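Local coordinates for protein SAP-like pentraxin (PDB 3FLP) that probably acts as a calcium-dependent invertebrate lectin of the pentraxin family, assembling into doubly stacked cyclic heptamers, at residues Q33-Q38 / Q167-A172. Sequence-based numbering, arbitrary orientation.
Sequences QLTVCQ and QVWDEA
Thr35 and Cys37 pair with Trp169 and Gln167 through four backbone hydrogen bonds of antiparallel pairing. Thr35 N reaches Trp169 O at 3.0 Å and Trp169 N answers to Thr35 O; Cys37 and Gln167 form the equivalent two bonds, with Gln167 N 2.8 Å from Cys37 O. Between these pairs Val36 lies opposite Val168 in the register as a non-hydrogen-bonded pair, and the CA of Val168 lies 3.2 Å from Thr35 O in a C-H...O contact.

Past Trp169 the segment 167-172 leaves the strand and a side chain takes over the bonding. The hydroxyl of Thr35, anti to its own carbonyl carbon (chi1 -64°), donates in the carbonyl plane, on a lone pair, to Glu171 O, with OG1 and O 2.6 Å apart. The same OG1 is hydrogen-bonded to Leu173 N, so it joins two backbone groups that follow the strand. Gln33 extends alongside, its NE2 3.7 Å from Ala172 CB, while one water links Gln33 OE1 to Ala172 N. In a second subunit Gly97 O accepts from Gln33 NE2, Trp99 NE1 bonds to Glu171 OE1, and Lys41 is hydrogen-bonded to Gln33 OE1 and salt-bridged to Glu171 OE1.

Strands 33-42 and 161-169 are neighbours in one antiparallel sheet of the pentraxin beta-sandwich, a jelly roll of the concanavalin type. The side chains of Val36 and Val168 point into the sandwich, side by side, against Phe51 of the other sheet. Leu34 CD1 swings back to 3.7 Å from Val168 CG1. On the other face Cys37 SG, disulfide-bonded to Cys103, sits 4.2 Å from Trp169 CZ3, in an oblique sulfur-aromatic contact with the indole.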
loop_
_atom_site.group_PDB
_atom_site.type_symbol
_atom_site.label_atom_id
_atom_site.label_comp_id
_atom_site.label_asym_id
_atom_site.label_seq_id
_atom_site.Cartn_x
_atom_site.Cartn_y
_atom_site.Cartn_z
ATOM N N GLN A 33 -14.096 43.079 -10.898
ATOM C CA GLN A 33 -14.197 42.559 -9.539
ATOM C C GLN A 33 -12.792 42.286 -9.014
ATOM O O GLN A 33 -11.872 42.006 -9.782
ATOM C CB GLN A 33 -14.985 41.246 -9.505
ATOM C CG GLN A 33 -16.422 41.335 -9.978
ATOM C CD GLN A 33 -17.097 39.972 -9.993
ATOM O OE1 GLN A 33 -16.576 39.016 -10.578
ATOM N NE2 GLN A 33 -18.254 39.877 -9.359
ATOM N N LEU A 34 -12.628 42.346 -7.701
ATOM C CA LEU A 34 -11.325 42.100 -7.122
ATOM C C LEU A 34 -11.421 41.654 -5.671
ATOM O O LEU A 34 -12.184 42.214 -4.885
ATOM C CB LEU A 34 -10.473 43.368 -7.219
ATOM C CG LEU A 34 -8.954 43.208 -7.204
ATOM C CD1 LEU A 34 -8.491 42.489 -8.474
ATOM C CD2 LEU A 34 -8.313 44.589 -7.122
ATOM N N THR A 35 -10.655 40.624 -5.325
ATOM C CA THR A 35 -10.609 40.141 -3.953
ATOM C C THR A 35 -9.133 40.135 -3.557
ATOM O O THR A 35 -8.306 39.485 -4.209
ATOM C CB THR A 35 -11.177 38.704 -3.802
ATOM O OG1 THR A 35 -12.570 38.691 -4.145
ATOM C CG2 THR A 35 -11.022 38.219 -2.360
ATOM N N VAL A 36 -8.804 40.878 -2.507
ATOM C CA VAL A 36 -7.428 40.957 -2.029
ATOM C C VAL A 36 -7.382 40.387 -0.612
ATOM O O VAL A 36 -8.015 40.915 0.307
ATOM C CB VAL A 36 -6.916 42.423 -2.021
ATOM C CG1 VAL A 36 -5.467 42.475 -1.519
ATOM C CG2 VAL A 36 -7.014 43.017 -3.426
ATOM N N CYS A 37 -6.643 39.296 -0.451
ATOM C CA CYS A 37 -6.511 38.633 0.839
ATOM C C CYS A 37 -5.025 38.577 1.216
ATOM O O CYS A 37 -4.163 38.434 0.348
ATOM C CB CYS A 37 -7.022 37.188 0.754
ATOM S SG CYS A 37 -8.795 36.721 0.819
ATOM N N GLN A 38 -4.726 38.693 2.507
ATOM C CA GLN A 38 -3.347 38.594 2.980
ATOM C C GLN A 38 -3.278 38.508 4.498
ATOM O O GLN A 38 -4.241 38.815 5.196
ATOM C CB GLN A 38 -2.481 39.781 2.498
ATOM C CG GLN A 38 -2.578 41.045 3.334
ATOM C CD GLN A 38 -3.646 41.993 2.836
ATOM O OE1 GLN A 38 -3.448 42.708 1.853
ATOM N NE2 GLN A 38 -4.792 41.997 3.504
ATOM N N GLN A 167 -2.785 37.203 -1.742
ATOM C CA GLN A 167 -3.437 36.505 -2.844
ATOM C C GLN A 167 -4.540 37.399 -3.415
ATOM O O GLN A 167 -5.399 37.885 -2.675
ATOM C CB GLN A 167 -4.039 35.192 -2.344
ATOM C CG GLN A 167 -3.074 34.294 -1.563
ATOM C CD GLN A 167 -1.901 33.790 -2.392
ATOM O OE1 GLN A 167 -1.921 33.836 -3.625
ATOM N NE2 GLN A 167 -0.879 33.288 -1.716
ATOM N N VAL A 168 -4.515 37.601 -4.729
ATOM C CA VAL A 168 -5.485 38.453 -5.414
ATOM C C VAL A 168 -6.175 37.739 -6.579
ATOM O O VAL A 168 -5.513 37.149 -7.431
ATOM C CB VAL A 168 -4.789 39.731 -5.971
ATOM C CG1 VAL A 168 -5.819 40.652 -6.639
ATOM C CG2 VAL A 168 -4.055 40.469 -4.830
ATOM N N TRP A 169 -7.507 37.811 -6.604
ATOM C CA TRP A 169 -8.339 37.203 -7.644
ATOM C C TRP A 169 -9.141 38.309 -8.329
ATOM O O TRP A 169 -9.482 39.309 -7.694
ATOM C CB TRP A 169 -9.349 36.224 -7.031
ATOM C CG TRP A 169 -8.791 34.950 -6.481
ATOM C CD1 TRP A 169 -8.669 33.757 -7.134
ATOM C CD2 TRP A 169 -8.339 34.722 -5.142
ATOM N NE1 TRP A 169 -8.176 32.795 -6.280
ATOM C CE2 TRP A 169 -7.966 33.361 -5.051
ATOM C CE3 TRP A 169 -8.214 35.535 -4.007
ATOM C CZ2 TRP A 169 -7.478 32.793 -3.868
ATOM C CZ3 TRP A 169 -7.728 34.971 -2.829
ATOM C CH2 TRP A 169 -7.365 33.611 -2.770
ATOM N N ASP A 170 -9.460 38.134 -9.608
ATOM C CA ASP A 170 -10.254 39.142 -10.304
ATOM C C ASP A 170 -11.731 38.728 -10.281
ATOM O O ASP A 170 -12.474 38.902 -11.249
ATOM C CB ASP A 170 -9.741 39.337 -11.737
ATOM C CG ASP A 170 -9.886 38.095 -12.595
ATOM O OD1 ASP A 170 -10.020 36.985 -12.053
ATOM O OD2 ASP A 170 -9.848 38.235 -13.834
ATOM N N GLU A 171 -12.135 38.162 -9.148
ATOM C CA GLU A 171 -13.506 37.723 -8.922
ATOM C C GLU A 171 -13.887 38.140 -7.511
ATOM O O GLU A 171 -13.016 38.477 -6.712
ATOM C CB GLU A 171 -13.629 36.198 -9.059
ATOM C CG GLU A 171 -13.414 35.683 -10.487
ATOM C CD GLU A 171 -14.156 34.384 -10.763
ATOM O OE1 GLU A 171 -15.319 34.265 -10.325
ATOM O OE2 GLU A 171 -13.589 33.491 -11.430
ATOM N N ALA A 172 -15.183 38.138 -7.213
ATOM C CA ALA A 172 -15.658 38.502 -5.881
ATOM C C ALA A 172 -15.965 37.220 -5.115
ATOM O O ALA A 172 -17.073 36.691 -5.194
ATOM C CB ALA A 172 -16.912 39.360 -5.981
HETATM O O HOH W 1 -17.504 36.821 -8.585
HETATM O O HOH W 2 -13.223 41.010 -13.216
#